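Local atomic coordinates of kelch repeat and BTB domain-containing protein A55 (Vaccinia virus WR, PDB entry 6I2M), a protein that probably serves as a substrate-specific adapter of CUL3-containing E3 ubiquitin ligases, directing host proteins to ubiquitination and proteasomal degradation. Residues Asp22-Ile27 / Arg31-Lys36. Numbering follows the deposited sequence.
Sequences DISIVI and RINAHK
With its carboxylate turned between backbone N and carbonyl carbon (chi1 62°), Asp22 reaches Lys36, while Ser24 OG, swung beside its own backbone N (chi1 -56°), meets Asn33. Asp22 OD1 accepts a nearly straight bond from Lys36 N (3.0 Å) on its syn side, tying the residue just before strand 23-27 to the first residue of helix 36-42. The extended Lys36 chain passes obliquely over the same carboxylate, its CD 3.4 Å from Asp22 OD2. Ser24 OG donates to Asn33 OD1 (2.8 Å) from above the amide carbonyl plane. On the sheet face that carries Ser24 and Asn33, Val26 CG2 sits over the centre of the Arg31 guanidinium, 3.9 Å from CZ; the arginine's NH2 is held by Glu61.

The backbones pair as an antiparallel hairpin. Ile25 and Ile32 exchange two bonds, Ile25 N to Ile32 O being 2.9 Å, and Ala34 N binds Ile23 O at 3.0 Å. At the Asp22 end lies a classic beta bulge, in which Asp22 N and Ile23 N each make a weak hydrogen bond to Ala34 O.

In this BTB domain, strand 61-63 pairs with strand 23-27 on the edge away from strand 30-34. Ile23, Ile25, Ile32 and Ala34 face inward, where helices 36-42 and 69-79 cover them through Leu39, Tyr69 and Ile76.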
ATOM      1  N   ASP A  22      15.108   8.989   1.064  1.00 70.61           N
ATOM      2  CA  ASP A  22      15.910   9.659   0.042  1.00 70.91           C
ATOM      3  C   ASP A  22      15.420  11.085  -0.289  1.00 74.30           C
ATOM      4  O   ASP A  22      15.892  11.684  -1.260  1.00 74.25           O
ATOM      5  CB  ASP A  22      16.020   8.776  -1.220  1.00 72.91           C
ATOM      6  CG  ASP A  22      14.717   8.450  -1.933  1.00 80.48           C
ATOM      7  OD1 ASP A  22      13.673   8.332  -1.252  1.00 79.55           O
ATOM      8  OD2 ASP A  22      14.746   8.288  -3.171  1.00 87.02           O
ATOM      9  N   ILE A  23      14.514  11.643   0.543  1.00 70.33           N
ATOM     10  CA  ILE A  23      13.977  12.997   0.369  1.00 69.70           C
ATOM     11  C   ILE A  23      13.595  13.639   1.720  1.00 74.39           C
ATOM     12  O   ILE A  23      13.177  12.944   2.649  1.00 74.01           O
ATOM     13  CB  ILE A  23      12.823  13.049  -0.689  1.00 71.66           C
ATOM     14  CG1 ILE A  23      12.521  14.489  -1.165  1.00 71.71           C
ATOM     15  CG2 ILE A  23      11.551  12.332  -0.234  1.00 71.56           C
ATOM     16  CD1 ILE A  23      13.555  15.079  -2.093  1.00 79.66           C
ATOM     17  N   SER A  24      13.768  14.971   1.811  1.00 71.73           N
ATOM     18  CA  SER A  24      13.458  15.778   2.990  1.00 72.15           C
ATOM     19  C   SER A  24      12.673  17.033   2.591  1.00 75.77           C
ATOM     20  O   SER A  24      13.050  17.724   1.639  1.00 75.36           O
ATOM     21  CB  SER A  24      14.737  16.168   3.728  1.00 77.46           C
ATOM     22  OG  SER A  24      15.512  15.038   4.097  1.00 87.50           O
ATOM     23  N   ILE A  25      11.575  17.314   3.311  1.00 72.35           N
ATOM     24  CA  ILE A  25      10.724  18.483   3.072  1.00 71.99           C
ATOM     25  C   ILE A  25      10.991  19.528   4.160  1.00 77.51           C
ATOM     26  O   ILE A  25      10.872  19.228   5.349  1.00 77.57           O
ATOM     27  CB  ILE A  25       9.222  18.096   2.919  1.00 74.14           C
ATOM     28  CG1 ILE A  25       9.022  17.167   1.700  1.00 73.70           C
ATOM     29  CG2 ILE A  25       8.326  19.343   2.803  1.00 74.71           C
ATOM     30  CD1 ILE A  25       7.915  16.140   1.837  1.00 80.96           C
ATOM     31  N   VAL A  26      11.377  20.744   3.735  1.00 75.00           N
ATOM     32  CA  VAL A  26      11.710  21.860   4.620  1.00 76.34           C
ATOM     33  C   VAL A  26      10.632  22.952   4.587  1.00 80.88           C
ATOM     34  O   VAL A  26      10.348  23.525   3.531  1.00 79.83           O
ATOM     35  CB  VAL A  26      13.141  22.410   4.340  1.00 81.22           C
ATOM     36  CG1 VAL A  26      13.426  23.687   5.129  1.00 82.62           C
ATOM     37  CG2 VAL A  26      14.201  21.355   4.641  1.00 81.43           C
ATOM     38  N   ILE A  27      10.037  23.224   5.761  1.00 78.95           N
ATOM     39  CA  ILE A  27       9.026  24.261   5.982  1.00 79.54           C
ATOM     40  C   ILE A  27       9.586  25.169   7.084  1.00 86.05           C
ATOM     41  O   ILE A  27       9.522  24.823   8.269  1.00 86.53           O
ATOM     42  CB  ILE A  27       7.613  23.680   6.312  1.00 82.09           C
ATOM     43  CG1 ILE A  27       7.129  22.702   5.221  1.00 80.86           C
ATOM     44  CG2 ILE A  27       6.582  24.799   6.529  1.00 83.35           C
ATOM     45  CD1 ILE A  27       6.571  21.419   5.757  1.00 87.85           C
ATOM     46  N   ARG A  31      11.634  19.895   9.529  1.00 83.84           N
ATOM     47  CA  ARG A  31      12.059  18.898   8.541  1.00 82.18           C
ATOM     48  C   ARG A  31      11.270  17.589   8.646  1.00 84.77           C
ATOM     49  O   ARG A  31      11.095  17.061   9.746  1.00 85.20           O
ATOM     50  CB  ARG A  31      13.567  18.617   8.663  1.00 83.19           C
ATOM     51  CG  ARG A  31      14.454  19.691   8.050  1.00 93.32           C
ATOM     52  CD  ARG A  31      15.919  19.399   8.300  1.00104.84           C
ATOM     53  NE  ARG A  31      16.792  20.285   7.528  1.00114.51           N
ATOM     54  CZ  ARG A  31      17.374  19.954   6.380  1.00128.75           C
ATOM     55  NH1 ARG A  31      17.187  18.749   5.855  1.00115.40           N
ATOM     56  NH2 ARG A  31      18.153  20.823   5.751  1.00116.58           N
ATOM     57  N   ILE A  32      10.795  17.074   7.491  1.00 79.48           N
ATOM     58  CA  ILE A  32      10.050  15.811   7.388  1.00 78.36           C
ATOM     59  C   ILE A  32      10.772  14.899   6.389  1.00 81.02           C
ATOM     60  O   ILE A  32      10.908  15.259   5.218  1.00 79.67           O
ATOM     61  CB  ILE A  32       8.546  16.000   7.006  1.00 80.65           C
ATOM     62  CG1 ILE A  32       7.850  17.094   7.851  1.00 81.98           C
ATOM     63  CG2 ILE A  32       7.786  14.663   7.091  1.00 80.88           C
ATOM     64  CD1 ILE A  32       6.733  17.849   7.119  1.00 88.70           C
ATOM     65  N   ASN A  33      11.233  13.726   6.858  1.00 77.87           N
ATOM     66  CA  ASN A  33      11.933  12.742   6.033  1.00 77.33           C
ATOM     67  C   ASN A  33      10.961  11.692   5.494  1.00 80.03           C
ATOM     68  O   ASN A  33      10.189  11.111   6.261  1.00 80.04           O
ATOM     69  CB  ASN A  33      13.080  12.088   6.808  1.00 79.79           C
ATOM     70  CG  ASN A  33      14.247  13.011   7.059  1.00105.30           C
ATOM     71  OD1 ASN A  33      15.074  13.264   6.175  1.00100.15           O
ATOM     72  ND2 ASN A  33      14.345  13.528   8.273  1.00 98.64           N
ATOM     73  N   ALA A  34      10.991  11.467   4.170  1.00 75.32           N
ATOM     74  CA  ALA A  34      10.125  10.506   3.485  1.00 74.32           C
ATOM     75  C   ALA A  34      10.837   9.826   2.301  1.00 77.39           C
ATOM     76  O   ALA A  34      12.052   9.976   2.141  1.00 77.53           O
ATOM     77  CB  ALA A  34       8.848  11.198   3.018  1.00 74.29           C
ATOM     78  N   HIS A  35      10.078   9.065   1.490  1.00 72.89           N
ATOM     79  CA  HIS A  35      10.574   8.351   0.312  1.00 72.49           C
ATOM     80  C   HIS A  35      10.006   8.990  -0.961  1.00 74.95           C
ATOM     81  O   HIS A  35       8.814   9.312  -1.002  1.00 73.66           O
ATOM     82  CB  HIS A  35      10.202   6.860   0.390  1.00 73.56           C
ATOM     83  CG  HIS A  35      10.586   6.213   1.686  1.00 77.60           C
ATOM     84  ND1 HIS A  35       9.821   6.375   2.828  1.00 79.22           N
ATOM     85  CD2 HIS A  35      11.648   5.430   1.981  1.00 80.28           C
ATOM     86  CE1 HIS A  35      10.438   5.688   3.775  1.00 79.58           C
ATOM     87  NE2 HIS A  35      11.543   5.105   3.314  1.00 80.58           N
ATOM     88  N   LYS A  36      10.867   9.183  -1.986  1.00 71.48           N
ATOM     89  CA  LYS A  36      10.524   9.789  -3.284  1.00 70.70           C
ATOM     90  C   LYS A  36       9.379   9.074  -4.004  1.00 73.90           C
ATOM     91  O   LYS A  36       8.499   9.735  -4.557  1.00 72.84           O
ATOM     92  CB  LYS A  36      11.754   9.840  -4.206  1.00 73.84           C
ATOM     93  CG  LYS A  36      12.712  10.979  -3.908  1.00 86.26           C
ATOM     94  CD  LYS A  36      13.811  11.041  -4.953  1.00 96.18           C
ATOM     95  CE  LYS A  36      14.878  12.044  -4.601  1.00105.45           C
ATOM     96  NZ  LYS A  36      15.919  12.122  -5.657  1.00114.23           N
TER